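Local coordinates for protein acetylene hydratase Ahy (Pelobacter acetylenicus, PDB 2E7Z) that catalyses the non-redox hydration of acetylene to acetaldehyde, using a tungsten bis(molybdopterin guanine dinucleotide) cofactor and a [4Fe-4S] cluster, at residues A367-S372 with V378-N383; F494-A499 with P509-L514. One frame throughout, in Å; residues are numbered along the deposited sequence.

Interaction 1. Residues A367-S372 with V378-N383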
loop_
_atom_site.group_PDB
_atom_site.type_symbol
_atom_site.label_atom_id
_atom_site.label_comp_id
_atom_site.label_asym_id
_atom_site.label_seq_id
_atom_site.Cartn_x
_atom_site.Cartn_y
_atom_site.Cartn_z
ATOM N N ALA A 367 11.533 -2.783 -19.781
ATOM C CA ALA A 367 12.085 -4.093 -20.182
ATOM C C ALA A 367 11.084 -5.238 -19.947
ATOM O O ALA A 367 11.290 -6.343 -20.458
ATOM C CB ALA A 367 13.379 -4.372 -19.449
ATOM N N LEU A 368 10.007 -4.975 -19.201
ATOM C CA LEU A 368 8.985 -5.997 -18.963
ATOM C C LEU A 368 7.822 -5.978 -19.963
ATOM O O LEU A 368 6.954 -6.856 -19.916
ATOM C CB LEU A 368 8.449 -5.929 -17.535
ATOM C CG LEU A 368 9.503 -5.953 -16.422
ATOM C CD1 LEU A 368 8.832 -5.758 -15.126
ATOM C CD2 LEU A 368 10.294 -7.271 -16.403
ATOM N N GLU A 369 7.827 -5.014 -20.881
ATOM C CA GLU A 369 6.731 -4.863 -21.858
ATOM C C GLU A 369 6.553 -6.091 -22.746
ATOM O O GLU A 369 5.496 -6.714 -22.764
ATOM C CB GLU A 369 6.936 -3.606 -22.705
ATOM C CG GLU A 369 6.631 -2.325 -21.919
ATOM C CD GLU A 369 7.161 -1.059 -22.579
ATOM O OE1 GLU A 369 7.487 -1.106 -23.787
ATOM O OE2 GLU A 369 7.256 -0.013 -21.880
ATOM N N GLU A 370 7.599 -6.439 -23.480
ATOM C CA GLU A 370 7.522 -7.578 -24.390
ATOM C C GLU A 370 7.255 -8.893 -23.651
ATOM O O GLU A 370 6.424 -9.688 -24.097
ATOM C CB GLU A 370 8.778 -7.665 -25.273
ATOM C CG GLU A 370 8.963 -6.450 -26.186
ATOM C CD GLU A 370 7.701 -6.084 -26.962
ATOM O OE1 GLU A 370 7.244 -6.925 -27.770
ATOM O OE2 GLU A 370 7.163 -4.965 -26.754
ATOM N N PRO A 371 7.964 -9.137 -22.535
ATOM C CA PRO A 371 7.692 -10.324 -21.717
ATOM C C PRO A 371 6.252 -10.410 -21.212
ATOM O O PRO A 371 5.648 -11.484 -21.213
ATOM C CB PRO A 371 8.677 -10.175 -20.562
ATOM C CG PRO A 371 9.823 -9.381 -21.154
ATOM C CD PRO A 371 9.159 -8.404 -22.060
ATOM N N SER A 372 5.700 -9.276 -20.779
ATOM C CA SER A 372 4.294 -9.217 -20.352
ATOM C C SER A 372 3.309 -9.497 -21.507
ATOM O O SER A 372 2.281 -10.174 -21.303
ATOM C CB SER A 372 3.997 -7.865 -19.681
ATOM O OG SER A 372 4.770 -7.721 -18.510
ATOM N N VAL A 378 -0.774 -8.766 -22.334
ATOM C CA VAL A 378 -0.958 -7.371 -21.947
ATOM C C VAL A 378 0.425 -6.750 -21.881
ATOM O O VAL A 378 1.220 -7.105 -21.016
ATOM C CB VAL A 378 -1.679 -7.251 -20.576
ATOM C CG1 VAL A 378 -1.662 -5.843 -20.097
ATOM C CG2 VAL A 378 -3.120 -7.720 -20.709
ATOM N N LYS A 379 0.705 -5.831 -22.799
ATOM C CA LYS A 379 2.014 -5.191 -22.885
ATOM C C LYS A 379 2.305 -4.368 -21.639
ATOM O O LYS A 379 3.409 -4.422 -21.090
ATOM C CB LYS A 379 2.089 -4.293 -24.110
ATOM C CG LYS A 379 3.397 -3.527 -24.205
ATOM C CD LYS A 379 3.488 -2.792 -25.520
ATOM C CE LYS A 379 4.672 -1.868 -25.521
ATOM N NZ LYS A 379 4.744 -1.143 -26.808
ATOM N N TYR A 380 1.313 -3.590 -21.201
ATOM C CA TYR A 380 1.429 -2.774 -20.003
ATOM C C TYR A 380 0.597 -3.423 -18.897
ATOM O O TYR A 380 -0.574 -3.099 -18.724
ATOM C CB TYR A 380 0.938 -1.340 -20.264
ATOM C CG TYR A 380 1.805 -0.601 -21.246
ATOM C CD1 TYR A 380 2.995 -0.006 -20.837
ATOM C CD2 TYR A 380 1.445 -0.513 -22.595
ATOM C CE1 TYR A 380 3.779 0.696 -21.710
ATOM C CE2 TYR A 380 2.254 0.173 -23.503
ATOM C CZ TYR A 380 3.422 0.769 -23.041
ATOM O OH TYR A 380 4.241 1.490 -23.860
ATOM N N PHE A 381 1.203 -4.334 -18.145
ATOM C CA PHE A 381 0.517 -5.136 -17.151
ATOM C C PHE A 381 0.554 -4.288 -15.905
ATOM O O PHE A 381 1.581 -4.132 -15.266
ATOM C CB PHE A 381 1.271 -6.465 -16.990
ATOM C CG PHE A 381 0.795 -7.344 -15.866
ATOM C CD1 PHE A 381 -0.493 -7.282 -15.355
ATOM C CD2 PHE A 381 1.663 -8.313 -15.348
ATOM C CE1 PHE A 381 -0.883 -8.129 -14.318
ATOM C CE2 PHE A 381 1.272 -9.175 -14.325
ATOM C CZ PHE A 381 -0.010 -9.090 -13.813
ATOM N N HIS A 382 -0.600 -3.701 -15.574
ATOM C CA HIS A 382 -0.740 -2.825 -14.402
ATOM C C HIS A 382 -0.915 -3.746 -13.206
ATOM O O HIS A 382 -2.026 -3.945 -12.722
ATOM C CB HIS A 382 -1.943 -1.907 -14.578
ATOM C CG HIS A 382 -2.086 -0.901 -13.490
ATOM N ND1 HIS A 382 -2.866 -1.129 -12.376
ATOM C CD2 HIS A 382 -1.556 0.337 -13.345
ATOM C CE1 HIS A 382 -2.834 -0.051 -11.605
ATOM N NE2 HIS A 382 -2.035 0.846 -12.161
ATOM N N ASN A 383 0.196 -4.313 -12.737
ATOM C CA ASN A 383 0.147 -5.299 -11.664
ATOM C C ASN A 383 0.086 -4.624 -10.300
ATOM O O ASN A 383 1.079 -4.055 -9.817
ATOM C CB ASN A 383 1.378 -6.189 -11.840
ATOM C CG ASN A 383 1.375 -7.472 -10.979
ATOM O OD1 ASN A 383 2.433 -8.081 -10.837
ATOM N ND2 ASN A 383 0.238 -7.886 -10.428
HETATM O O HOH W 1 6.714 2.421 -22.707
HETATM O O HOH W 2 6.936 0.530 -25.785
#
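Lys379 sets its CG opposite the backbone N (chi1 176°) and stays extended to NZ, and this carries it past the Glu369 side chain. Glu369 has CG opposite its own carbonyl carbon (chi1 -74°), and the two chains cross at a slant. Glu369 OE1 lies 3.4 Å from Lys379 CE. The charged ends are further apart, with OE1 4.1 Å from Lys379 NZ. A water bridges them, donating to Glu369 OE1 and accepting from Lys379 NZ. The salt bridge of Lys379 is made instead with Glu341. A second water donates to Glu369 OE2 at 2.6 Å and is hydrogen-bonded to Tyr380 OH, in the plane of that ring. Each carboxylate oxygen is thus gripped by its own water.

The contact is a local fold-back. The chain leaves helix 369-376 and returns as an irregular segment past the helix's first turn. There Glu369 CA makes a CA-H...O contact of 3.4 Å with Lys379 O. Ser372 turns its CB toward the returning segment, 3.2 Å from Val378 O. Its OG bonds back to Leu368 O at 2.7 Å. Ser372 N reaches that same carbonyl from the opposite face of its plane.

Interaction 2. Residues F494-A499 with P509-L514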
loop_
_atom_site.group_PDB
_atom_site.type_symbol
_atom_site.label_atom_id
_atom_site.label_comp_id
_atom_site.label_asym_id
_atom_site.label_seq_id
_atom_site.Cartn_x
_atom_site.Cartn_y
_atom_site.Cartn_z
ATOM N N PHE A 494 -17.594 10.745 -11.601
ATOM C CA PHE A 494 -16.661 11.862 -11.642
ATOM C C PHE A 494 -15.774 11.778 -12.890
ATOM O O PHE A 494 -15.660 12.758 -13.630
ATOM C CB PHE A 494 -15.789 11.884 -10.357
ATOM C CG PHE A 494 -14.603 12.812 -10.443
ATOM C CD1 PHE A 494 -14.764 14.168 -10.651
ATOM C CD2 PHE A 494 -13.297 12.316 -10.392
ATOM C CE1 PHE A 494 -13.680 15.033 -10.746
ATOM C CE2 PHE A 494 -12.195 13.191 -10.487
ATOM C CZ PHE A 494 -12.403 14.555 -10.656
ATOM N N ILE A 495 -15.142 10.629 -13.113
ATOM C CA ILE A 495 -14.195 10.530 -14.230
ATOM C C ILE A 495 -14.902 10.759 -15.579
ATOM O O ILE A 495 -14.411 11.506 -16.432
ATOM C CB ILE A 495 -13.491 9.130 -14.232
ATOM C CG1 ILE A 495 -12.534 9.036 -13.049
ATOM C CG2 ILE A 495 -12.723 8.873 -15.552
ATOM C CD1 ILE A 495 -12.281 7.585 -12.578
ATOM N N ARG A 496 -16.048 10.112 -15.783
ATOM C CA ARG A 496 -16.732 10.240 -17.059
ATOM C C ARG A 496 -17.205 11.668 -17.299
ATOM O O ARG A 496 -17.092 12.201 -18.407
ATOM C CB ARG A 496 -17.926 9.300 -17.159
ATOM C CG ARG A 496 -18.489 9.300 -18.578
ATOM C CD ARG A 496 -19.785 8.522 -18.727
ATOM N NE ARG A 496 -19.956 8.232 -20.162
ATOM C CZ ARG A 496 -20.558 9.021 -21.054
ATOM N NH1 ARG A 496 -21.169 10.147 -20.674
ATOM N NH2 ARG A 496 -20.597 8.646 -22.335
ATOM N N GLU A 497 -17.782 12.278 -16.273
ATOM C CA GLU A 497 -18.288 13.646 -16.418
ATOM C C GLU A 497 -17.150 14.606 -16.768
ATOM O O GLU A 497 -17.306 15.510 -17.591
ATOM C CB GLU A 497 -18.995 14.098 -15.140
ATOM C CG GLU A 497 -20.316 13.392 -14.894
ATOM C CD GLU A 497 -21.401 13.811 -15.859
ATOM O OE1 GLU A 497 -21.452 14.998 -16.237
ATOM O OE2 GLU A 497 -22.224 12.946 -16.212
ATOM N N LEU A 498 -15.989 14.411 -16.162
ATOM C CA LEU A 498 -14.843 15.237 -16.512
ATOM C C LEU A 498 -14.341 14.920 -17.925
ATOM O O LEU A 498 -14.053 15.831 -18.690
ATOM C CB LEU A 498 -13.729 15.082 -15.460
ATOM C CG LEU A 498 -12.511 15.983 -15.600
ATOM C CD1 LEU A 498 -12.853 17.481 -15.689
ATOM C CD2 LEU A 498 -11.597 15.734 -14.408
ATOM N N ALA A 499 -14.242 13.634 -18.267
ATOM C CA ALA A 499 -13.780 13.216 -19.591
ATOM C C ALA A 499 -14.635 13.834 -20.678
ATOM O O ALA A 499 -14.113 14.331 -21.673
ATOM C CB ALA A 499 -13.823 11.720 -19.685
ATOM N N PRO A 509 -17.675 5.061 -23.519
ATOM C CA PRO A 509 -19.025 4.728 -23.970
ATOM C C PRO A 509 -19.945 4.271 -22.851
ATOM O O PRO A 509 -21.157 4.359 -22.995
ATOM C CB PRO A 509 -18.780 3.578 -24.966
ATOM C CG PRO A 509 -17.530 2.949 -24.507
ATOM C CD PRO A 509 -16.678 4.089 -24.019
ATOM N N TRP A 510 -19.375 3.832 -21.741
ATOM C CA TRP A 510 -20.167 3.323 -20.625
ATOM C C TRP A 510 -20.834 4.508 -19.952
ATOM O O TRP A 510 -20.166 5.425 -19.495
ATOM C CB TRP A 510 -19.264 2.556 -19.639
ATOM C CG TRP A 510 -18.313 1.688 -20.372
ATOM C CD1 TRP A 510 -18.582 0.484 -20.963
ATOM C CD2 TRP A 510 -16.943 1.986 -20.653
ATOM N NE1 TRP A 510 -17.447 0.010 -21.591
ATOM C CE2 TRP A 510 -16.428 0.908 -21.400
ATOM C CE3 TRP A 510 -16.095 3.053 -20.323
ATOM C CZ2 TRP A 510 -15.107 0.875 -21.837
ATOM C CZ3 TRP A 510 -14.789 3.026 -20.750
ATOM C CH2 TRP A 510 -14.305 1.940 -21.510
ATOM N N LYS A 511 -22.155 4.520 -19.960
ATOM C CA LYS A 511 -22.883 5.702 -19.478
ATOM C C LYS A 511 -22.855 5.859 -17.962
ATOM O O LYS A 511 -23.074 6.965 -17.462
ATOM C CB LYS A 511 -24.344 5.724 -19.946
ATOM C CG LYS A 511 -24.529 5.724 -21.461
ATOM C CD LYS A 511 -23.649 6.753 -22.165
ATOM C CE LYS A 511 -23.729 6.599 -23.678
ATOM N NZ LYS A 511 -22.737 7.473 -24.359
ATOM N N ASP A 512 -22.602 4.764 -17.240
ATOM C CA ASP A 512 -22.525 4.794 -15.789
ATOM C C ASP A 512 -21.696 3.608 -15.323
ATOM O O ASP A 512 -21.257 2.770 -16.118
ATOM C CB ASP A 512 -23.917 4.804 -15.134
ATOM C CG ASP A 512 -24.829 3.680 -15.620
ATOM O OD1 ASP A 512 -24.338 2.595 -15.978
ATOM O OD2 ASP A 512 -26.064 3.902 -15.647
ATOM N N ARG A 513 -21.469 3.563 -14.018
ATOM C CA ARG A 513 -20.652 2.521 -13.446
ATOM C C ARG A 513 -21.228 1.138 -13.733
ATOM O O ARG A 513 -20.483 0.199 -13.929
ATOM C CB ARG A 513 -20.398 2.751 -11.958
ATOM C CG ARG A 513 -19.443 1.693 -11.382
ATOM C CD ARG A 513 -19.184 1.853 -9.902
ATOM N NE ARG A 513 -20.461 1.951 -9.207
ATOM C CZ ARG A 513 -20.652 2.427 -7.980
ATOM N NH1 ARG A 513 -19.610 2.740 -7.213
ATOM N NH2 ARG A 513 -21.900 2.594 -7.498
ATOM N N LEU A 514 -22.543 1.005 -13.773
ATOM C CA LEU A 514 -23.112 -0.315 -14.018
ATOM C C LEU A 514 -22.757 -0.795 -15.419
ATOM O O LEU A 514 -22.421 -1.970 -15.627
ATOM C CB LEU A 514 -24.624 -0.312 -13.798
ATOM C CG LEU A 514 -25.348 -1.630 -14.078
ATOM C CD1 LEU A 514 -24.779 -2.786 -13.252
ATOM C CD2 LEU A 514 -26.836 -1.432 -13.827
#
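Helix 491-501 is joined here to the loop that leads into helix 513-520, and Arg496 carries the contact between residues 494-499 and 509-514. Arg496 points from the helix toward residues 509-511. Its CG lies opposite the backbone N (chi1 -171°), and the chain runs extended from there to NE. This reach brings Arg496 NE to 2.9 Å from Trp510 O. The bond is weak, because the N-H...O angle is only 120°. Arg496 CD also sits close to that oxygen, at 3.2 Å. Trp510 O also accepts a hydrogen bond from Tyr492 OH, one turn earlier on the same helix. The firmer polar bond of the guanidinium is made by Arg496 NH2 to Phe508 O, so the arginine holds two carbonyls of the loop.

Lys511 crosses the arginine at a slant, its chain bent at chi2 (-48°). Lys511 CD lies over one face of the guanidinium, displaced from the middle of the group and 3.6 Å from Arg496 NH2. Lys511 NZ comes to 3.2 Å from the same NH2. Both atoms are donors, so this is a close pair of like charges and no bond; it probably costs some energy. With an alanine here in place of Arg496 the guanidinium would be gone, and Phe508 O would probably lack this donor while Trp510 O kept only its bond from Tyr492 among those described.

Beyond the contact, Asp512 takes the N-cap position of helix 513-520, with OD1 accepting from Glu515 N. Lys511 N in turn bonds to Glu515 OE1. The arrangement is a loop joining two successive helices, its end marked by an aspartate N-cap.

Both interactions join a helix to chain that follows it closely, but they differ in setting. Interaction 1 is mostly buried, although its charged residues reach the more open side. It lies away from the annotated sites. Interaction 2 is smaller and only partly buried, about 11 Å at its Arg496 side chain from that of Tyr439, a cofactor-binding residue. The chemistry differs too. Residues 367-372 and 378-383 share no direct hydrogen bond and meet through packing and bridging waters. Residues 494-499 and 509-514 meet through one arginine, weakly bonded to a single carbonyl between them and overlaid by a lysine of like charge. The two contacts hold different elements and do not touch, their nearest atoms being about 12 Å apart.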